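Local coordinates for protein flavin adenine dinucleotide synthase (Saccharomyces cerevisiae, PDB 2WSI) that catalyses the transfer of the adenylyl group of ATP to flavin mononucleotide, forming the coenzyme FAD and releasing diphosphate, at residues A[36-41]-A[193-197]; A[1-6]-A[125-129]. All blocks are in the same frame, centred on the assembly; numbering follows the deposited sequence.

In the fold
Contacts 1 and 2 hold the two N-terminal helices, 3-18 and 25-45, against the turns and loops of the α/β core. Their centres are 22 Å apart, with nearest atoms about 10 Å apart, so they do not touch. The segments alternate along the chain: 1-6, 36-41, 125-129, 193-197. Helix 3-18 meets the turn between helix 114-126 and strand 129-133, an outermost strand of the mixed sheet; helix 25-45 meets the loop from strand 189-191, next to the other outermost strand, to helix 199-209. Helix 64-87 receives side chains from both contacts. The two helices thus cover connections that flank different parts of the sheet, and contact 1 lies nearer the bound FAD.

Contact 1 of 2, residues A[36-41]-A[193-197]; sequences LTRKYL and PLLHW
T37 and P193 bring the backbones closest, their CA atoms 5.2 Å apart, where a continuous stretch of helix 25-45 faces a loop that makes a type I β turn from L194 to W197. Most of the polar contact falls on T37. Its OG1 receives the W197 indole N-H, with NE1 to OG1 at 2.9 Å and the hydroxyl tilted 19° from the ring plane. The same OG1 lies 2.8 Å from P193 O, and A33 O of the helix is another oxygen close to it. With CG2 anti to the backbone N, the T37 methyl reaches P193 CB at 3.9 Å. Y40 turns its ring edge to P193 O, and its OH meets H196 NE2 at 3.0 Å in a weak, bent hydrogen bond (122°) at the imidazole edge. L36 CD2 comes obliquely against the same imidazole, 3.4 Å from H196 CD2, while L41 CD2 touches P193 CG. A leucine in place of Y40 would probably leave H196 without this hydroxyl partner and its imidazole freer to turn. The loop is a strand-to-helix connection of the PAPS reductase-like (HUP) fold; FAD-binding G164 and R190 lie near L194 and P193, and the L194 side chain is about 7 Å from the bound FAD.

Contact 2 of 2, residues A[1-6]-A[125-129]; sequences MQLSKA and ERYCL
M1 and R126 meet where the N-terminal helix 3-18 begins against the helix-to-strand turn 125-129 of the PAPS reductase-like α/β domain, with Q2 at the N-cap position. The tight part centres on C128 and M1. C128 has a left-handed backbone conformation and points CB toward residues 1-6. That CB lies 3.1 Å from M1 O and 4.0 Å from L3 CB. SG, anti to the C128 backbone N (chi1 -158°), comes 3.6 Å from L3 N. Deeper in, A6 CB packs 4.1 Å from Y127 CA, and L3 CD1 lies near Y127 O; the L3 side chain also touches L74 and L77 of helix 64-87. The solvent side is at Q2 and E125, both exposed and barely covered, their CB atoms directed away from the contact. M1, by contrast, is well held: the terminal amine gives a hydrogen bond to R126 O, with M1 N 3.1 Å away and 46° out of the carbonyl plane, and a weak one to E125 O. The side chains of M1 and R126 run side by side, the arginine extended from CG to NE and paired through NE with E211. M1, bent at chi3 (81°), lays its methyl CE over one guanidinium face, offset toward the rim, 3.8 Å from R126 NH1.

Contact 1 of 2, residues A[36-41]-A[193-197]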
loop_
_atom_site.group_PDB
_atom_site.type_symbol
_atom_site.label_atom_id
_atom_site.label_comp_id
_atom_site.label_asym_id
_atom_site.label_seq_id
_atom_site.Cartn_x
_atom_site.Cartn_y
_atom_site.Cartn_z
ATOM N N LEU A 36 -8.010 5.869 -12.654
ATOM C CA LEU A 36 -7.015 5.309 -13.553
ATOM C C LEU A 36 -6.480 3.953 -13.057
ATOM O O LEU A 36 -6.334 3.022 -13.828
ATOM C CB LEU A 36 -5.852 6.269 -13.689
ATOM C CG LEU A 36 -4.739 5.780 -14.603
ATOM C CD1 LEU A 36 -5.252 5.500 -16.035
ATOM C CD2 LEU A 36 -3.656 6.854 -14.593
ATOM N N THR A 37 -6.106 3.878 -11.786
ATOM C CA THR A 37 -5.657 2.599 -11.221
ATOM C C THR A 37 -6.711 1.499 -11.436
ATOM O O THR A 37 -6.384 0.372 -11.841
ATOM C CB THR A 37 -5.336 2.748 -9.733
ATOM O OG1 THR A 37 -4.214 3.629 -9.566
ATOM C CG2 THR A 37 -4.999 1.396 -9.113
ATOM N N ARG A 38 -7.968 1.817 -11.167
ATOM C CA ARG A 38 -9.040 0.831 -11.350
ATOM C C ARG A 38 -9.184 0.450 -12.834
ATOM O O ARG A 38 -9.400 -0.722 -13.164
ATOM C CB ARG A 38 -10.366 1.306 -10.733
ATOM C CG ARG A 38 -10.245 1.488 -9.183
ATOM C CD ARG A 38 -11.539 1.298 -8.364
ATOM N NE ARG A 38 -12.256 0.070 -8.704
ATOM C CZ ARG A 38 -13.368 -0.336 -8.118
ATOM N NH1 ARG A 38 -13.897 0.379 -7.136
ATOM N NH2 ARG A 38 -13.976 -1.441 -8.524
ATOM N N LYS A 39 -9.010 1.410 -13.731
ATOM C CA LYS A 39 -9.069 1.094 -15.157
ATOM C C LYS A 39 -7.947 0.131 -15.560
ATOM O O LYS A 39 -8.196 -0.816 -16.277
ATOM C CB LYS A 39 -9.022 2.362 -16.024
ATOM C CG LYS A 39 -10.339 3.161 -16.074
ATOM C CD LYS A 39 -11.568 2.352 -16.584
ATOM C CE LYS A 39 -11.573 2.168 -18.104
ATOM N NZ LYS A 39 -12.790 1.435 -18.620
ATOM N N TYR A 40 -6.716 0.372 -15.109
ATOM C CA TYR A 40 -5.637 -0.583 -15.374
ATOM C C TYR A 40 -6.017 -2.008 -14.928
ATOM O O TYR A 40 -5.837 -2.968 -15.656
ATOM C CB TYR A 40 -4.372 -0.211 -14.623
ATOM C CG TYR A 40 -3.660 1.064 -15.055
ATOM C CD1 TYR A 40 -3.534 1.398 -16.401
ATOM C CD2 TYR A 40 -3.052 1.894 -14.108
ATOM C CE1 TYR A 40 -2.867 2.548 -16.809
ATOM C CE2 TYR A 40 -2.343 3.054 -14.508
ATOM C CZ TYR A 40 -2.267 3.360 -15.862
ATOM O OH TYR A 40 -1.598 4.482 -16.278
ATOM N N LEU A 41 -6.511 -2.128 -13.702
ATOM C CA LEU A 41 -6.817 -3.437 -13.133
ATOM C C LEU A 41 -7.954 -4.134 -13.864
ATOM O O LEU A 41 -7.808 -5.288 -14.270
ATOM C CB LEU A 41 -7.163 -3.288 -11.645
ATOM C CG LEU A 41 -5.917 -2.923 -10.817
ATOM C CD1 LEU A 41 -6.290 -2.480 -9.377
ATOM C CD2 LEU A 41 -4.955 -4.139 -10.780
ATOM N N PRO A 193 0.115 -0.549 -11.086
ATOM C CA PRO A 193 -0.997 0.360 -11.376
ATOM C C PRO A 193 -1.073 1.580 -10.455
ATOM O O PRO A 193 -1.978 2.384 -10.650
ATOM C CB PRO A 193 -2.245 -0.515 -11.168
ATOM C CG PRO A 193 -1.751 -1.800 -10.463
ATOM C CD PRO A 193 -0.284 -1.679 -10.231
ATOM N N LEU A 194 -0.166 1.707 -9.487
ATOM C CA LEU A 194 -0.120 2.872 -8.600
ATOM C C LEU A 194 0.872 3.930 -9.086
ATOM O O LEU A 194 1.153 4.907 -8.389
ATOM C CB LEU A 194 0.277 2.430 -7.171
ATOM C CG LEU A 194 -0.366 3.257 -6.053
ATOM C CD1 LEU A 194 -1.847 3.018 -6.004
ATOM C CD2 LEU A 194 0.253 2.958 -4.673
ATOM N N LEU A 195 1.439 3.732 -10.269
ATOM C CA LEU A 195 2.587 4.531 -10.664
ATOM C C LEU A 195 2.348 6.046 -10.696
ATOM O O LEU A 195 3.280 6.805 -10.488
ATOM C CB LEU A 195 3.096 4.115 -12.045
ATOM C CG LEU A 195 3.983 2.877 -12.071
ATOM C CD1 LEU A 195 4.353 2.568 -13.523
ATOM C CD2 LEU A 195 5.247 3.075 -11.186
ATOM N N HIS A 196 1.126 6.482 -10.967
ATOM C CA HIS A 196 0.862 7.931 -11.082
ATOM C C HIS A 196 0.347 8.567 -9.786
ATOM O O HIS A 196 -0.022 9.744 -9.763
ATOM C CB HIS A 196 -0.121 8.186 -12.227
ATOM C CG HIS A 196 0.308 7.567 -13.519
ATOM N ND1 HIS A 196 1.520 7.857 -14.109
ATOM C CD2 HIS A 196 -0.274 6.621 -14.295
ATOM C CE1 HIS A 196 1.655 7.140 -15.212
ATOM N NE2 HIS A 196 0.572 6.398 -15.356
ATOM N N TRP A 197 0.337 7.809 -8.690
ATOM C CA TRP A 197 -0.078 8.377 -7.412
ATOM C C TRP A 197 0.997 9.273 -6.805
ATOM O O TRP A 197 2.183 8.915 -6.752
ATOM C CB TRP A 197 -0.423 7.229 -6.426
ATOM C CG TRP A 197 -1.771 6.705 -6.684
ATOM C CD1 TRP A 197 -2.210 6.069 -7.818
ATOM C CD2 TRP A 197 -2.878 6.726 -5.781
ATOM N NE1 TRP A 197 -3.536 5.703 -7.670
ATOM C CE2 TRP A 197 -3.960 6.093 -6.426
ATOM C CE3 TRP A 197 -3.053 7.204 -4.469
ATOM C CZ2 TRP A 197 -5.196 5.965 -5.832
ATOM C CZ3 TRP A 197 -4.266 7.064 -3.882
ATOM C CH2 TRP A 197 -5.331 6.436 -4.554
#

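Contact 2 of 2, residues A[1-6]-A[125-129]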
loop_
_atom_site.group_PDB
_atom_site.type_symbol
_atom_site.label_atom_id
_atom_site.label_comp_id
_atom_site.label_asym_id
_atom_site.label_seq_id
_atom_site.Cartn_x
_atom_site.Cartn_y
_atom_site.Cartn_z
ATOM N N MET A 1 -11.024 -10.797 8.039
ATOM C CA MET A 1 -12.372 -11.208 7.545
ATOM C C MET A 1 -12.226 -12.043 6.264
ATOM O O MET A 1 -11.170 -12.040 5.623
ATOM C CB MET A 1 -13.281 -9.971 7.347
ATOM C CG MET A 1 -12.926 -8.993 6.161
ATOM S SD MET A 1 -13.690 -7.316 6.201
ATOM C CE MET A 1 -12.567 -6.508 7.364
ATOM N N GLN A 2 -13.272 -12.778 5.896
ATOM C CA GLN A 2 -13.262 -13.536 4.656
ATOM C C GLN A 2 -13.053 -12.615 3.465
ATOM O O GLN A 2 -13.437 -11.440 3.503
ATOM C CB GLN A 2 -14.563 -14.307 4.462
ATOM C CG GLN A 2 -14.816 -15.355 5.558
ATOM C CD GLN A 2 -13.802 -16.510 5.559
ATOM O OE1 GLN A 2 -13.320 -16.955 4.510
ATOM N NE2 GLN A 2 -13.501 -17.011 6.746
ATOM N N LEU A 3 -12.486 -13.173 2.400
ATOM C CA LEU A 3 -12.076 -12.368 1.238
ATOM C C LEU A 3 -13.232 -11.618 0.581
ATOM O O LEU A 3 -13.084 -10.453 0.222
ATOM C CB LEU A 3 -11.365 -13.242 0.207
ATOM C CG LEU A 3 -10.795 -12.483 -0.997
ATOM C CD1 LEU A 3 -9.731 -11.446 -0.571
ATOM C CD2 LEU A 3 -10.206 -13.484 -1.970
ATOM N N SER A 4 -14.391 -12.252 0.428
ATOM C CA SER A 4 -15.527 -11.557 -0.185
ATOM C C SER A 4 -15.914 -10.332 0.628
ATOM O O SER A 4 -16.256 -9.286 0.056
ATOM C CB SER A 4 -16.756 -12.473 -0.323
ATOM O OG SER A 4 -17.262 -12.825 0.952
ATOM N N LYS A 5 -15.860 -10.445 1.953
ATOM C CA LYS A 5 -16.191 -9.302 2.823
ATOM C C LYS A 5 -15.145 -8.208 2.751
ATOM O O LYS A 5 -15.495 -7.045 2.771
ATOM C CB LYS A 5 -16.355 -9.701 4.294
ATOM C CG LYS A 5 -17.314 -10.867 4.539
ATOM C CD LYS A 5 -18.757 -10.527 4.209
ATOM C CE LYS A 5 -19.289 -9.378 5.076
ATOM N NZ LYS A 5 -20.734 -9.044 4.777
ATOM N N ALA A 6 -13.869 -8.582 2.693
ATOM C CA ALA A 6 -12.810 -7.587 2.558
ATOM C C ALA A 6 -12.968 -6.864 1.237
ATOM O O ALA A 6 -12.781 -5.641 1.164
ATOM C CB ALA A 6 -11.424 -8.252 2.636
ATOM N N GLU A 125 -4.467 -11.108 8.034
ATOM C CA GLU A 125 -5.677 -11.719 8.563
ATOM C C GLU A 125 -6.917 -10.854 8.275
ATOM O O GLU A 125 -7.982 -11.386 7.942
ATOM C CB GLU A 125 -5.532 -12.022 10.057
ATOM C CG GLU A 125 -4.447 -13.085 10.325
ATOM C CD GLU A 125 -4.983 -14.521 10.354
ATOM O OE1 GLU A 125 -6.101 -14.751 9.834
ATOM O OE2 GLU A 125 -4.283 -15.412 10.909
ATOM N N ARG A 126 -6.788 -9.533 8.383
ATOM C CA ARG A 126 -7.900 -8.654 8.036
ATOM C C ARG A 126 -8.327 -8.809 6.560
ATOM O O ARG A 126 -9.510 -8.820 6.242
ATOM C CB ARG A 126 -7.510 -7.195 8.281
ATOM C CG ARG A 126 -8.680 -6.224 8.292
ATOM C CD ARG A 126 -8.207 -4.772 8.595
ATOM N NE ARG A 126 -9.300 -3.814 8.429
ATOM C CZ ARG A 126 -10.417 -3.795 9.157
ATOM N NH1 ARG A 126 -10.605 -4.691 10.120
ATOM N NH2 ARG A 126 -11.362 -2.877 8.915
ATOM N N TYR A 127 -7.372 -8.873 5.644
ATOM C CA TYR A 127 -7.739 -8.840 4.211
ATOM C C TYR A 127 -7.746 -10.251 3.612
ATOM O O TYR A 127 -7.889 -10.407 2.414
ATOM C CB TYR A 127 -6.786 -7.959 3.426
ATOM C CG TYR A 127 -6.718 -6.553 3.936
ATOM C CD1 TYR A 127 -7.871 -5.812 4.129
ATOM C CD2 TYR A 127 -5.496 -5.967 4.245
ATOM C CE1 TYR A 127 -7.815 -4.510 4.610
ATOM C CE2 TYR A 127 -5.427 -4.657 4.712
ATOM C CZ TYR A 127 -6.589 -3.942 4.889
ATOM O OH TYR A 127 -6.529 -2.655 5.358
ATOM N N CYS A 128 -7.563 -11.262 4.460
ATOM C CA CYS A 128 -7.650 -12.654 4.023
ATOM C C CYS A 128 -6.634 -12.937 2.915
ATOM O O CYS A 128 -6.971 -13.443 1.823
ATOM C CB CYS A 128 -9.079 -12.978 3.524
ATOM S SG CYS A 128 -9.467 -14.741 3.565
ATOM N N LEU A 129 -5.388 -12.612 3.224
ATOM C CA LEU A 129 -4.267 -12.869 2.340
ATOM C C LEU A 129 -3.674 -14.229 2.635
ATOM O O LEU A 129 -3.517 -14.602 3.781
ATOM C CB LEU A 129 -3.172 -11.834 2.583
ATOM C CG LEU A 129 -3.683 -10.393 2.540
ATOM C CD1 LEU A 129 -2.496 -9.411 2.723
ATOM C CD2 LEU A 129 -4.429 -10.153 1.225
#